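Local coordinates for ethanolamine utilization protein EutL (Clostridium perfringens E str. JGS1987, PDB 4TLH) that forms part of the shell of the ethanolamine-utilization bacterial microcompartment, as a trimer-forming protein with two BMC domains per chain, at the interface of chains A and B. Numbering follows the deposited sequence. Chains: chain A/B, Ethanolamine utilization protein EutL.

Contact 1: the interface of chains A and B. Residues chain A 116, 121, 156, 210, 214; chain B 11-12, 78-79.
The apolar part of this contact centres on B:Leu79, which inserts its branched end among chain A side chains. The CD1 methyl of B:Leu79 lies 3.7 Å from CD1 of A:Ile121. The same methyl also faces CG1 of A:Val210, more distantly. The other branch of B:Leu79, CD2, turns to the ring of A:Pro214, 3.8 Å from its CB. The CG of B:Leu79 stands anti to its carbonyl carbon (chi1 -52°), which points the fork into chain A. Beside it, B:Lys78 lays its CB against CG1 of A:Ile121 at 4.0 Å. The base of the lysine carries this contact; farther along, its CD nears ND2 of A:Asn116.

CD1 of B:Leu79 lies over one face of the A:Glu156 carboxylate, 3.6 Å from OE2. The bend at chi2 (91°) of A:Glu156 swings the carboxylate over the leucine.

Two polar links accompany the packing. The hydroxyl OG of B:Ser12 donates a hydrogen bond to the backbone O of A:Pro214 at 2.7 Å. The donor is tilted 16° from the carbonyl plane. Water 1 joins A:Glu156 OE2, at 2.6 Å, to the backbone N of B:Leu79, at 2.7 Å. The carboxylate therefore meets both the side chain and, through water, the backbone of this leucine.

Chain A contributes the start of helix 154-167, the end of helix 193-211 and loop residues. Chain B contributes strand 10-16 and the loop holding B:Lys78 and B:Leu79.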
# COMPACT_ATOMS: atom_id res chain seq x y z
N ASN A 116 -18.63 -17.91 2.44
CA ASN A 116 -18.65 -19.06 1.55
C ASN A 116 -17.92 -20.28 2.09
O ASN A 116 -17.38 -20.27 3.21
CB ASN A 116 -18.08 -18.67 0.17
CG ASN A 116 -16.60 -18.26 0.20
OD1 ASN A 116 -15.91 -18.38 1.21
ND2 ASN A 116 -16.11 -17.79 -0.94
N ILE A 121 -14.13 -15.56 1.18
CA ILE A 121 -14.81 -14.28 1.23
C ILE A 121 -15.34 -14.11 2.64
O ILE A 121 -15.94 -15.03 3.19
CB ILE A 121 -15.98 -14.18 0.23
CG1 ILE A 121 -15.47 -14.39 -1.20
CG2 ILE A 121 -16.69 -12.83 0.36
CD1 ILE A 121 -16.52 -14.43 -2.23
N GLU A 156 -17.78 -6.72 -3.18
CA GLU A 156 -18.83 -7.15 -2.25
C GLU A 156 -19.27 -5.97 -1.38
O GLU A 156 -20.46 -5.78 -1.09
CB GLU A 156 -18.35 -8.30 -1.35
CG GLU A 156 -17.95 -9.57 -2.09
CD GLU A 156 -16.45 -9.61 -2.44
OE1 GLU A 156 -15.95 -8.63 -3.03
OE2 GLU A 156 -15.78 -10.62 -2.13
N VAL A 210 -23.61 -12.06 -3.12
CA VAL A 210 -22.54 -11.97 -4.12
C VAL A 210 -21.65 -13.21 -4.03
O VAL A 210 -21.26 -13.81 -5.05
CB VAL A 210 -21.69 -10.71 -3.94
CG1 VAL A 210 -20.51 -10.71 -4.89
CG2 VAL A 210 -22.54 -9.47 -4.18
N PRO A 214 -20.59 -15.15 -7.74
CA PRO A 214 -19.61 -14.08 -7.98
C PRO A 214 -19.69 -13.46 -9.37
O PRO A 214 -19.38 -12.28 -9.50
CB PRO A 214 -18.26 -14.80 -7.79
CG PRO A 214 -18.56 -16.01 -7.02
CD PRO A 214 -19.95 -16.42 -7.37
N LEU B 11 -12.93 -11.88 -12.21
CA LEU B 11 -13.28 -12.64 -11.02
C LEU B 11 -14.73 -12.50 -10.58
O LEU B 11 -15.31 -13.44 -10.03
CB LEU B 11 -12.36 -12.23 -9.87
CG LEU B 11 -10.86 -12.43 -10.16
CD1 LEU B 11 -10.00 -11.88 -9.02
CD2 LEU B 11 -10.53 -13.88 -10.39
N SER B 12 -15.32 -11.33 -10.82
CA SER B 12 -16.64 -11.02 -10.30
C SER B 12 -17.26 -9.88 -11.07
O SER B 12 -16.56 -8.93 -11.48
CB SER B 12 -16.54 -10.65 -8.81
OG SER B 12 -17.82 -10.41 -8.24
N LYS B 78 -11.13 -14.02 -2.48
CA LYS B 78 -11.35 -14.66 -3.77
C LYS B 78 -11.61 -13.67 -4.89
O LYS B 78 -11.12 -13.86 -6.01
CB LYS B 78 -12.54 -15.62 -3.63
CG LYS B 78 -12.81 -16.49 -4.85
CD LYS B 78 -14.10 -17.29 -4.65
CE LYS B 78 -14.38 -18.19 -5.83
NZ LYS B 78 -13.22 -19.10 -6.11
N LEU B 79 -12.36 -12.60 -4.59
CA LEU B 79 -12.85 -11.68 -5.61
C LEU B 79 -12.08 -10.36 -5.67
O LEU B 79 -12.36 -9.53 -6.51
CB LEU B 79 -14.35 -11.40 -5.39
CG LEU B 79 -15.24 -12.64 -5.26
CD1 LEU B 79 -16.75 -12.30 -5.22
CD2 LEU B 79 -14.95 -13.63 -6.39
O HOH W 1 -13.31 -11.40 -2.30

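Contact 2: the interface of chains A and B. Residues chain A 162, 165, 170, 172; chain B 20, 22-23.
The carboxylate of A:Asp162 receives B:Ser20 at one oxygen, OD1. The backbone N of B:Ser20 reaches the syn lone pair of A:Asp162 OD1, on the side of the other oxygen, at 2.7 Å. B:Ser20 OG comes from the anti side, 32° out of the carboxylate plane, 2.5 Å from A:Asp162 OD1. On the opposite side of that plane from the hydroxyl sits CB of B:Met23, a poorly ordered residue, modelled 3.4 Å from A:Asp162 OD1. EutL is a shell protein with tandem BMC domains, and this patch belongs to its subunit interface. Main chain and side chain of one serine grip the same aspartate oxygen. The aspartate CG is anti to its backbone N (chi1 -177°), which extends the carboxylate away from helix 154-167 to chain B.

The second carboxylate, B:Glu22, is bound at both oxygens through water. Water 2 lies 2.7 Å from OE2 of B:Glu22 and also joins the backbone O of A:Leu165 and of A:Val170. Water 3 lies 2.8 Å from OE1 of B:Glu22 and also meets the O of A:Leu165. Two bridges should limit rotation of this carboxylate.

B:Ser20 is the N-cap of helix 21-26 of chain B. The OG of B:Ser20 accepts a bond from the backbone N of B:Met23 at 3.2 Å. The hydroxyl thus caps its own helix and also binds the partner chain. The nearby helix start may help to stabilise negative charge on A:Asp162.

A:Leu165 supplies much of the apolar surface. CD1 of A:Leu165 is 3.9 Å from CB of B:Glu22, and CD2 faces the same CB. The poorly ordered B:Met23, as modelled, crosses the leucine at about a right angle and sets its CE methyl against CD1. A:Met172, on strand 171-176, brings its CE to 3.7 Å from CE of B:Met23 in this model. These methyl contacts are less certain.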
# COMPACT_ATOMS: atom_id res chain seq x y z
N ASP A 162 -24.31 -0.22 -0.70
CA ASP A 162 -25.42 0.39 -1.37
C ASP A 162 -26.71 -0.29 -0.93
O ASP A 162 -27.72 0.37 -0.70
CB ASP A 162 -25.24 0.33 -2.88
CG ASP A 162 -26.34 1.03 -3.60
OD1 ASP A 162 -26.43 2.27 -3.51
OD2 ASP A 162 -27.13 0.33 -4.23
N LEU A 165 -27.67 0.90 2.63
CA LEU A 165 -28.16 2.27 2.65
C LEU A 165 -29.62 2.33 2.21
O LEU A 165 -30.39 3.14 2.71
CB LEU A 165 -27.26 3.15 1.77
CG LEU A 165 -25.91 3.45 2.43
CD1 LEU A 165 -24.86 3.88 1.38
CD2 LEU A 165 -26.07 4.50 3.52
N VAL A 170 -30.22 4.97 7.74
CA VAL A 170 -28.87 5.30 8.22
C VAL A 170 -28.25 6.33 7.30
O VAL A 170 -28.73 6.51 6.19
CB VAL A 170 -27.99 4.04 8.31
CG1 VAL A 170 -28.44 3.17 9.49
CG2 VAL A 170 -28.05 3.27 7.00
N MET A 172 -24.27 7.76 5.81
CA MET A 172 -22.87 7.39 5.71
C MET A 172 -22.01 8.47 6.36
O MET A 172 -22.05 9.65 5.96
CB MET A 172 -22.46 7.15 4.26
CG MET A 172 -21.00 6.66 4.09
SD MET A 172 -20.78 5.58 2.64
CE MET A 172 -21.65 6.49 1.37
N SER B 20 -28.32 3.97 -4.42
CA SER B 20 -28.79 4.80 -3.33
C SER B 20 -28.29 6.24 -3.49
O SER B 20 -27.18 6.46 -3.97
CB SER B 20 -28.32 4.23 -2.00
OG SER B 20 -26.90 4.23 -1.96
N GLU B 22 -27.14 8.09 -1.27
CA GLU B 22 -25.97 8.24 -0.43
C GLU B 22 -24.73 7.77 -1.17
O GLU B 22 -23.71 8.45 -1.19
CB GLU B 22 -26.16 7.49 0.90
CG GLU B 22 -27.29 8.04 1.79
CD GLU B 22 -28.65 7.38 1.56
OE1 GLU B 22 -28.89 6.78 0.48
OE2 GLU B 22 -29.50 7.46 2.48
N MET B 23 -24.83 6.61 -1.81
CA MET B 23 -23.72 6.09 -2.59
C MET B 23 -23.46 6.97 -3.81
O MET B 23 -22.32 7.21 -4.17
CB MET B 23 -24.01 4.65 -3.01
CG MET B 23 -22.83 3.90 -3.59
SD MET B 23 -21.40 3.83 -2.46
CE MET B 23 -22.19 3.57 -0.88
O HOH W 2 -30.59 5.59 4.04
O HOH W 3 -31.13 5.18 0.49

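Contact 1 and contact 2 are centred about 21 Å apart on the same A–B interface. They share no residue. Helix 154-167 of chain A links them: A:Glu156 near its start serves contact 1, and A:Asp162 and A:Leu165 farther along serve contact 2. On chain B, strand 10-16 in contact 1 is followed in sequence by helix 21-26 in contact 2. The two patches therefore hold the neighbouring subunit at separated points. Because the interface is not an exact two-fold, each chain presents different surfaces to its partners. This fits the deposited trimer, in which both contacts would recur between successive subunits.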